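Local coordinates for Atu0111 protein (Agrobacterium tumefaciens, PDB 2FSQ), which is of unknown function but may be a phosphoesterase of the 2H kind, at residues S53-E56 against S57-S61; T62-R65 against F66-M69; M69-A72 against S73-A76; Q199-L202 against D203-E207; K227-N230 against H231-E234. All blocks are in the same frame, centred on the assembly; numbering follows the deposited sequence.

Contact 1: S53-E56 against S57-S61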
# COMPACT_ATOMS: atom_id res chain seq x y z
N SER A 53 -8.42 -9.50 14.33
CA SER A 53 -7.31 -10.45 14.51
C SER A 53 -6.22 -9.81 15.37
O SER A 53 -6.16 -8.59 15.48
CB SER A 53 -6.75 -10.85 13.14
OG SER A 53 -6.17 -9.74 12.49
N GLN A 54 -5.34 -10.63 15.94
CA GLN A 54 -4.24 -10.10 16.74
C GLN A 54 -3.26 -9.30 15.87
O GLN A 54 -2.62 -8.35 16.34
CB GLN A 54 -3.55 -11.22 17.54
CG GLN A 54 -4.52 -11.89 18.55
CD GLN A 54 -3.86 -12.45 19.81
OE1 GLN A 54 -4.55 -12.92 20.73
NE2 GLN A 54 -2.53 -12.43 19.85
N THR A 55 -3.16 -9.67 14.59
CA THR A 55 -2.34 -8.91 13.64
C THR A 55 -2.88 -7.48 13.52
O THR A 55 -2.14 -6.51 13.61
CB THR A 55 -2.30 -9.57 12.23
OG1 THR A 55 -1.51 -10.76 12.28
CG2 THR A 55 -1.65 -8.66 11.22
N GLU A 56 -4.19 -7.37 13.33
CA GLU A 56 -4.78 -6.06 13.18
C GLU A 56 -4.59 -5.21 14.44
O GLU A 56 -4.20 -4.05 14.36
CB GLU A 56 -6.26 -6.15 12.82
CG GLU A 56 -6.90 -4.80 12.62
CD GLU A 56 -8.40 -4.88 12.50
OE1 GLU A 56 -9.04 -5.29 13.49
OE2 GLU A 56 -8.96 -4.50 11.45
N SER A 57 -4.84 -5.80 15.62
CA SER A 57 -4.63 -5.08 16.87
C SER A 57 -3.20 -4.60 17.05
O SER A 57 -2.95 -3.48 17.51
CB SER A 57 -5.08 -5.93 18.06
OG SER A 57 -6.48 -6.14 18.01
N ALA A 58 -2.23 -5.44 16.67
CA ALA A 58 -0.83 -5.06 16.76
C ALA A 58 -0.54 -3.85 15.86
O ALA A 58 0.15 -2.89 16.27
CB ALA A 58 0.06 -6.23 16.38
N ILE A 59 -1.07 -3.88 14.63
CA ILE A 59 -0.81 -2.82 13.67
C ILE A 59 -1.48 -1.52 14.12
O ILE A 59 -0.89 -0.43 14.01
CB ILE A 59 -1.26 -3.23 12.26
CG1 ILE A 59 -0.33 -4.33 11.73
CG2 ILE A 59 -1.26 -2.00 11.32
CD1 ILE A 59 -0.79 -5.01 10.45
N VAL A 60 -2.67 -1.66 14.70
CA VAL A 60 -3.40 -0.50 15.20
C VAL A 60 -2.63 0.15 16.37
O VAL A 60 -2.60 1.37 16.48
CB VAL A 60 -4.85 -0.86 15.55
CG1 VAL A 60 -5.54 0.29 16.30
CG2 VAL A 60 -5.64 -1.17 14.27
N SER A 61 -1.98 -0.66 17.21
CA SER A 61 -1.12 -0.11 18.26
C SER A 61 0.07 0.68 17.72
O SER A 61 0.40 1.75 18.24
CB SER A 61 -0.63 -1.21 19.20
OG SER A 61 -1.70 -1.70 19.99
O HOH W 1 -8.29 -5.56 16.10
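The capped start of helix 54-67 brings Ser53-Glu56 against Ser57-Ser61, and its i to i+4 backbone bonds open with Ser57 N on Ser53 O at 3.1 Å, nearly straight at 169°. Ser53 is the N-cap. Its OG accepts from Glu56 N at 3.2 Å, satisfying an amide of the first turn that has no earlier helical carbonyl to bind, and it is also hydrogen-bonded to Val50 O. The next three bonds of the series are accepted by Gln54 O, Thr55 O and Glu56 O.

On the inner side of the helix Thr55 and Ile59 run alongside each other in the same direction. The methyl of Thr55 is anti to the backbone N and meets the end of Ile59, with CG2 and CD1 3.8 Å apart. This disposition sets Thr55 OG1 beside its own backbone N, and there it bonds to Gln217 N in a loop. Ile59 and Ala58 carry the apolar surface onward to Leu209 of helix 195-212.

Glu56 and Val60 lie side by side in the same way one residue further on. With CG anti to its backbone N (chi1 -178°), the Glu56 chain reaches away from the helix, its CG approaching Val60 CG2 at 4.2 Å. OE1 turns to Gly52 N just before the cap and also accepts from a water 2.7 Å away. That same water lies 2.7 Å from Ser57 OG and so bridges the carboxylate to the hydroxyl.

Contact 2: T62-R65 against F66-M69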
# COMPACT_ATOMS: atom_id res chain seq x y z
N THR A 62 0.70 0.15 16.68
CA THR A 62 1.81 0.85 16.02
C THR A 62 1.31 2.19 15.47
O THR A 62 1.91 3.24 15.69
CB THR A 62 2.38 -0.02 14.87
OG1 THR A 62 2.76 -1.31 15.38
CG2 THR A 62 3.57 0.67 14.18
N ARG A 63 0.18 2.13 14.76
CA ARG A 63 -0.48 3.29 14.19
C ARG A 63 -0.79 4.36 15.26
O ARG A 63 -0.56 5.56 15.02
CB ARG A 63 -1.74 2.84 13.47
CG ARG A 63 -2.54 3.92 12.77
CD ARG A 63 -3.76 3.27 12.17
NE ARG A 63 -4.64 4.20 11.46
CZ ARG A 63 -5.55 4.99 12.04
NH1 ARG A 63 -5.72 4.96 13.36
NH2 ARG A 63 -6.29 5.80 11.28
N GLN A 64 -1.16 3.94 16.47
CA GLN A 64 -1.35 4.88 17.59
C GLN A 64 -0.06 5.56 18.08
O GLN A 64 -0.08 6.76 18.39
CB GLN A 64 -2.08 4.22 18.76
CG GLN A 64 -2.44 5.17 19.92
CD GLN A 64 -3.24 6.41 19.51
OE1 GLN A 64 -4.32 6.30 18.95
NE2 GLN A 64 -2.72 7.60 19.83
N ARG A 65 1.05 4.82 18.13
CA ARG A 65 2.32 5.42 18.48
C ARG A 65 2.65 6.52 17.49
O ARG A 65 3.27 7.52 17.86
CB ARG A 65 3.42 4.38 18.52
CG ARG A 65 4.61 4.81 19.33
CD ARG A 65 4.23 5.13 20.77
NE ARG A 65 5.41 5.20 21.62
CZ ARG A 65 6.28 6.21 21.68
NH1 ARG A 65 6.15 7.29 20.91
NH2 ARG A 65 7.30 6.13 22.51
N PHE A 66 2.26 6.32 16.22
CA PHE A 66 2.51 7.34 15.20
C PHE A 66 1.61 8.57 15.45
O PHE A 66 2.08 9.71 15.41
CB PHE A 66 2.19 6.84 13.80
CG PHE A 66 3.20 5.88 13.19
CD1 PHE A 66 4.01 5.04 13.96
CD2 PHE A 66 3.25 5.76 11.81
CE1 PHE A 66 4.91 4.16 13.34
CE2 PHE A 66 4.11 4.88 11.20
CZ PHE A 66 4.94 4.07 11.95
N LEU A 67 0.33 8.32 15.72
CA LEU A 67 -0.62 9.40 16.02
C LEU A 67 -0.19 10.19 17.27
O LEU A 67 -0.45 11.40 17.36
CB LEU A 67 -2.03 8.84 16.18
CG LEU A 67 -2.74 8.43 14.87
CD1 LEU A 67 -3.91 7.47 15.10
CD2 LEU A 67 -3.23 9.67 14.13
N ASP A 68 0.50 9.54 18.20
CA ASP A 68 0.96 10.22 19.43
C ASP A 68 1.95 11.34 19.14
O ASP A 68 2.11 12.23 19.97
CB ASP A 68 1.66 9.26 20.41
CG ASP A 68 0.70 8.28 21.09
OD1 ASP A 68 -0.53 8.48 21.08
OD2 ASP A 68 1.22 7.28 21.65
N MSE A 69 2.63 11.27 18.00
CA MSE A 69 3.69 12.21 17.68
C MSE A 69 3.08 13.53 17.22
O MSE A 69 2.05 13.55 16.51
CB MSE A 69 4.61 11.68 16.57
CG MSE A 69 5.33 10.36 16.86
SE MSE A 69 6.60 10.50 18.34
CE MSE A 69 8.12 9.66 17.53
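Phe66 opens its segment by donating from N to Thr62 O at 3.1 Å, in the carbonyl plane, while its side chain lies alongside that of Thr62, ring atom CE1 meeting methyl CG2 at 3.8 Å. Beyond this pair the ring packs on Phe77 and Met201. Leu67 N bonds to Arg63 O, and Leu67 CD1 comes within 3.6 Å of Arg63 NH1; the extended arginine hands its NH2 to Thr78 O.

Asp68 is gripped by Gln64 twice. Its N reaches Gln64 O at 2.8 Å, and its OD1 accepts from Gln64 NE2 at 2.7 Å. The carboxylate oxygen lies in the amide plane, yet the donor arrives 39° above the carboxylate plane. A bend at chi2 (55°) turns the glutamine amide over to Asp68 for this bond, which belongs to one of two modelled conformers. Selenomethionine Met69, folded along its length just past the helical turns, sets SE at the edge of the Arg65 guanidinium, 4.1 Å from NH1; Arg65 too has a second conformer.

Pairs four residues apart are the mark of an alpha-helix, and this one is amphipathic, with Phe66 buried and Gln64 and Asp68 exposed.

Contact 3: M69-A72 against S73-A76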
# COMPACT_ATOMS: atom_id res chain seq x y z
N MSE A 69 2.63 11.27 18.00
CA MSE A 69 3.69 12.21 17.68
C MSE A 69 3.08 13.53 17.22
O MSE A 69 2.05 13.55 16.51
CB MSE A 69 4.61 11.68 16.57
CG MSE A 69 5.33 10.36 16.86
SE MSE A 69 6.60 10.50 18.34
CE MSE A 69 8.12 9.66 17.53
N PRO A 70 3.72 14.66 17.60
CA PRO A 70 3.22 15.94 17.13
C PRO A 70 3.19 16.04 15.60
O PRO A 70 2.28 16.65 15.05
CB PRO A 70 4.19 16.97 17.72
CG PRO A 70 5.19 16.24 18.47
CD PRO A 70 4.88 14.79 18.49
N GLU A 71 4.15 15.41 14.94
CA GLU A 71 4.22 15.46 13.47
C GLU A 71 3.14 14.61 12.78
O GLU A 71 3.03 14.62 11.56
CB GLU A 71 5.61 15.07 12.97
CG GLU A 71 6.70 16.01 13.44
CD GLU A 71 7.16 15.74 14.87
OE1 GLU A 71 6.91 14.64 15.41
OE2 GLU A 71 7.80 16.64 15.44
N ALA A 72 2.32 13.92 13.57
CA ALA A 72 1.15 13.25 13.02
C ALA A 72 0.25 14.24 12.27
O ALA A 72 -0.47 13.87 11.34
CB ALA A 72 0.37 12.56 14.11
N SER A 73 0.33 15.51 12.68
CA SER A 73 -0.41 16.58 12.03
C SER A 73 0.01 16.81 10.57
O SER A 73 -0.73 17.45 9.81
CB SER A 73 -0.30 17.87 12.84
OG SER A 73 1.04 18.30 12.97
N GLN A 74 1.17 16.29 10.19
CA GLN A 74 1.72 16.40 8.83
C GLN A 74 1.53 15.12 8.02
O GLN A 74 2.10 15.00 6.93
CB GLN A 74 3.21 16.71 8.90
CG GLN A 74 3.57 17.94 9.71
CD GLN A 74 5.06 18.20 9.72
OE1 GLN A 74 5.72 18.29 8.67
NE2 GLN A 74 5.60 18.37 10.90
N LEU A 75 0.74 14.20 8.55
CA LEU A 75 0.47 12.90 7.94
C LEU A 75 -1.02 12.74 7.74
O LEU A 75 -1.81 13.26 8.53
CB LEU A 75 0.97 11.78 8.85
CG LEU A 75 2.46 11.74 9.15
CD1 LEU A 75 2.77 10.62 10.15
CD2 LEU A 75 3.26 11.51 7.88
N ALA A 76 -1.40 12.07 6.66
CA ALA A 76 -2.80 11.78 6.39
C ALA A 76 -3.00 10.29 6.62
O ALA A 76 -2.56 9.45 5.81
CB ALA A 76 -3.17 12.15 4.97
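A 3-10 segment, 70-74, carries the backbone into Leu75 through successive i to i+3 bonds, from Ser73 N to Pro70 O, from Gln74 N to Glu71 O at 2.9 Å and from Leu75 N to Ala72 O. All three donors stand well above the planes of the carbonyls they meet.

Pro70 O takes a second bond. Ser73 places OG between its own backbone N and carbonyl carbon (chi1 60°), which swings the hydroxyl back to donate to that oxygen at 2.9 Å, this time within the carbonyl plane. One carbonyl thus accepts from both the amide and the hydroxyl of one serine, from different directions. Glu71 and Gln74, three residues apart, run side by side and point the same way, with their flat ends turned 59° from one another; Gln74 CB rests 3.4 Å from Glu71 O. Leu75 heads back over the turn and brings CG to 3.8 Å from Glu71 O.

The carboxylate of Glu71 makes its strong bonds further off, where OE1 forms a salt bridge with Arg197 NH1 and accepts from Trp198 NE1. The turn is thereby fastened to helix 195-212, while it leads the chain out of helix 54-67 and into strand 75-77, which pairs antiparallel with strand 184-186 and lays Leu75 on Ser184 and Ile186.

Contact 4: Q199-L202 against D203-E207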
# COMPACT_ATOMS: atom_id res chain seq x y z
N GLN A 199 13.09 8.13 14.65
CA GLN A 199 13.87 6.90 14.47
C GLN A 199 13.84 6.02 15.72
O GLN A 199 13.70 4.79 15.63
CB GLN A 199 15.31 7.18 14.10
CG GLN A 199 16.03 5.88 13.69
CD GLN A 199 15.39 5.22 12.48
OE1 GLN A 199 14.91 4.05 12.52
NE2 GLN A 199 15.36 5.95 11.39
N ALA A 200 13.96 6.65 16.88
CA ALA A 200 13.97 5.87 18.10
C ALA A 200 12.62 5.16 18.28
O ALA A 200 12.57 3.98 18.64
CB ALA A 200 14.28 6.77 19.28
N MSE A 201 11.52 5.87 18.02
CA MSE A 201 10.20 5.28 18.14
C MSE A 201 9.99 4.19 17.09
O MSE A 201 9.45 3.12 17.40
CB MSE A 201 9.10 6.34 18.05
CG MSE A 201 7.68 5.77 18.12
SE MSE A 201 6.94 5.16 16.42
CE MSE A 201 6.59 6.91 15.63
N LEU A 202 10.43 4.43 15.85
CA LEU A 202 10.22 3.43 14.78
C LEU A 202 10.97 2.14 15.11
O LEU A 202 10.47 1.04 14.90
CB LEU A 202 10.68 3.98 13.42
CG LEU A 202 9.79 5.12 12.91
CD1 LEU A 202 10.49 5.90 11.80
CD2 LEU A 202 8.45 4.61 12.42
N ASP A 203 12.17 2.29 15.69
CA ASP A 203 12.98 1.13 16.07
C ASP A 203 12.25 0.33 17.14
O ASP A 203 12.10 -0.90 17.04
CB ASP A 203 14.34 1.57 16.61
CG ASP A 203 15.28 2.07 15.52
OD1 ASP A 203 14.99 1.87 14.32
OD2 ASP A 203 16.31 2.69 15.89
N GLU A 204 11.76 1.03 18.15
CA GLU A 204 11.11 0.37 19.28
C GLU A 204 9.82 -0.31 18.81
O GLU A 204 9.54 -1.46 19.16
CB GLU A 204 10.84 1.39 20.40
CG GLU A 204 10.20 0.84 21.66
CD GLU A 204 10.15 1.85 22.78
OE1 GLU A 204 11.20 2.06 23.43
OE2 GLU A 204 9.05 2.41 23.02
N GLU A 205 9.03 0.40 17.99
CA GLU A 205 7.75 -0.14 17.53
C GLU A 205 7.89 -1.27 16.53
O GLU A 205 7.06 -2.18 16.52
CB GLU A 205 6.83 0.95 16.96
CG GLU A 205 6.42 2.00 18.00
CD GLU A 205 5.69 1.43 19.22
OE1 GLU A 205 4.79 0.58 19.04
OE2 GLU A 205 6.01 1.88 20.35
N LEU A 206 8.93 -1.23 15.71
CA LEU A 206 9.20 -2.34 14.78
C LEU A 206 9.43 -3.63 15.55
O LEU A 206 8.85 -4.67 15.20
CB LEU A 206 10.39 -2.04 13.87
CG LEU A 206 10.84 -3.23 12.99
CD1 LEU A 206 9.74 -3.69 12.02
CD2 LEU A 206 12.13 -2.88 12.25
N GLU A 207 10.26 -3.57 16.59
CA GLU A 207 10.54 -4.81 17.33
C GLU A 207 9.31 -5.30 18.09
O GLU A 207 9.07 -6.51 18.17
CB GLU A 207 11.80 -4.70 18.20
CG GLU A 207 11.83 -3.62 19.27
CD GLU A 207 12.91 -3.85 20.34
OE1 GLU A 207 13.64 -4.87 20.26
OE2 GLU A 207 13.03 -3.00 21.26
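Along the middle of helix 195-212, Gln199-Leu202 meets Asp203-Glu207 through intrahelical contacts between residues four apart, on a helix with one flank exposed and the other buried. On the buried flank, selenomethionine Met201 lays SE against Glu205 CG at 3.6 Å, the two chains slanting over one another. Glu205 is itself folded, with CG anti to its carbonyl carbon (chi1 -63°) and a second bend at chi2, and its CG also lies 3.3 Å from Met201 O. That carbonyl is the acceptor for Glu205 N, at 2.8 Å and with an N-H...O angle of 164°, so backbone and side chain of the glutamate both close on Met201. The acid end looks to the neighbouring helix, where OE2 forms a long, weak ion pair with Arg65 NE.

The backbone is regular alpha-helix, with i to i+4 bonds accepted by Gln199 O, Ala200 O, Met201 O and Leu202 O. It is also amphipathic, with Leu202 and Leu206 turned to strand 133-139, where both touch Leu138; Leu202 also covers Phe66 of helix 54-67. Between themselves these leucines meet through the backbone: Leu206 CB sits 3.2 Å from Leu202 O while Leu206 N bonds to that oxygen at 2.9 Å.

Nearer the surface, the side chains of Gln199 and Asp203 cross at a slant, with amide and carboxylate planes 41° apart. Asp203 CG is 3.1 Å from Gln199 O, the carbonyl that accepts its backbone N.

Contact 5: K227-N230 against H231-E234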
# COMPACT_ATOMS: atom_id res chain seq x y z
N LYS A 227 -13.03 4.58 -4.65
CA LYS A 227 -13.24 5.98 -5.03
C LYS A 227 -12.06 6.84 -4.60
O LYS A 227 -11.70 7.81 -5.26
CB LYS A 227 -14.53 6.52 -4.38
CG LYS A 227 -14.75 8.03 -4.56
CD LYS A 227 -16.17 8.49 -4.18
CE LYS A 227 -16.69 9.54 -5.18
NZ LYS A 227 -18.17 9.89 -5.04
N ASP A 228 -11.43 6.44 -3.50
CA ASP A 228 -10.40 7.22 -2.83
C ASP A 228 -9.68 6.24 -1.90
O ASP A 228 -10.00 5.04 -1.89
CB ASP A 228 -10.99 8.43 -2.05
CG ASP A 228 -12.02 8.03 -1.03
OD1 ASP A 228 -11.96 6.91 -0.48
OD2 ASP A 228 -12.93 8.87 -0.79
N MSE A 229 -8.76 6.74 -1.10
CA MSE A 229 -7.92 5.85 -0.27
C MSE A 229 -8.63 5.29 0.95
O MSE A 229 -8.03 4.52 1.71
CB MSE A 229 -6.69 6.61 0.20
CG MSE A 229 -5.76 7.03 -0.92
SE MSE A 229 -5.17 5.57 -2.15
CE MSE A 229 -6.30 5.96 -3.67
N ASN A 230 -9.88 5.67 1.15
CA ASN A 230 -10.59 5.31 2.40
C ASN A 230 -11.21 3.92 2.43
O ASN A 230 -11.54 3.42 3.51
CB ASN A 230 -11.69 6.34 2.69
CG ASN A 230 -11.14 7.69 3.08
OD1 ASN A 230 -11.65 8.73 2.64
ND2 ASN A 230 -10.12 7.68 3.90
N HIS A 231 -11.46 3.33 1.27
CA HIS A 231 -12.22 2.08 1.21
C HIS A 231 -12.00 1.36 -0.10
O HIS A 231 -12.00 1.98 -1.16
CB HIS A 231 -13.72 2.36 1.42
CG HIS A 231 -14.55 1.13 1.55
ND1 HIS A 231 -14.49 0.31 2.66
CD2 HIS A 231 -15.46 0.58 0.72
CE1 HIS A 231 -15.33 -0.70 2.49
NE2 HIS A 231 -15.93 -0.55 1.33
N PHE A 232 -11.82 0.04 0.01
CA PHE A 232 -11.55 -0.83 -1.14
C PHE A 232 -12.58 -1.94 -1.15
O PHE A 232 -12.57 -2.81 -0.28
CB PHE A 232 -10.12 -1.39 -1.06
CG PHE A 232 -9.09 -0.31 -1.07
CD1 PHE A 232 -8.50 0.08 -2.27
CD2 PHE A 232 -8.74 0.35 0.10
CE1 PHE A 232 -7.58 1.11 -2.30
CE2 PHE A 232 -7.84 1.41 0.07
CZ PHE A 232 -7.24 1.78 -1.13
N LYS A 233 -13.50 -1.88 -2.12
CA LYS A 233 -14.60 -2.83 -2.19
C LYS A 233 -14.15 -4.06 -2.96
O LYS A 233 -13.73 -3.95 -4.10
CB LYS A 233 -15.79 -2.17 -2.86
CG LYS A 233 -16.94 -3.10 -3.11
CD LYS A 233 -18.17 -2.31 -3.57
CE LYS A 233 -19.29 -3.23 -4.05
NZ LYS A 233 -19.69 -4.26 -3.06
N GLU A 234 -14.21 -5.23 -2.31
CA GLU A 234 -13.81 -6.47 -2.95
C GLU A 234 -14.81 -6.92 -4.01
O GLU A 234 -16.02 -7.04 -3.73
CB GLU A 234 -13.60 -7.59 -1.93
CG GLU A 234 -12.49 -7.32 -0.91
CD GLU A 234 -12.16 -8.54 -0.08
OE1 GLU A 234 -13.04 -9.43 0.03
OE2 GLU A 234 -11.05 -8.60 0.48
O HOH W 2 -13.75 3.83 -1.99
O HOH W 3 -12.48 1.02 4.60
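Phe232 has its CG anti to the carbonyl carbon (chi1 -61°), and this turns the ring back toward Met229, bringing CE2 to 3.5 Å from Met229 O. Its CZ makes a looser apolar touch with the selenium of selenomethionine Met229, 4.4 Å from SE. Met229 in turn packs on Phe37 and Arg30, while the phenylalanine ring also meets those of Phe226 and His84, each with its plane inclined by about 55°.

The bend that makes this possible is shaped from within. With chi1 at 57° the Asp228 carboxylate curls over its own backbone, and OD1 accepts from Asn230 N at 2.9 Å, the donor standing above the carboxylate plane: an Asx turn. No direct hydrogen bond joins the two segments; waters span them instead. One accepts from Lys227 N at 2.9 Å and donates to His231 O at 2.7 Å. Another donates to Asn230 O at 2.8 Å and lies in the plane of the His231 imidazole at its edge, 2.9 Å from ND1.

Residues Asp228 to His231 form a type I beta turn. With the Asx turn laid over its start, it belongs to the loop of a beta-hairpin, the link between antiparallel strands 222-226 and 233-237 at one margin of the four-stranded sheet.

In the fold
Contacts 1 and 2 follow each other on helix 54-67, their centres 13 Å apart, and contact 3 continues through the shared Met69, 9 Å from contact 2 between centres. Contact 4 belongs to the neighbouring helix, its centre 11 Å from that of contact 2; the helices meet where Arg65 CG touches Met201 CG at 3.4 Å. Through Met69 CE, 3.5 Å from Met201 CB, contacts 2 and 3 both reach contact 4. Contact 5 stands apart, its centre 29 Å from that of contact 4, across the chain's centre. His84, beside Phe232 of contact 5, is probably the first histidine of the two His-x-Thr motifs of 2H phosphoesterases. An acetic acid, probably from the crystallisation liquor, lies about 5 Å from the side chain of Glu71 in contact 3.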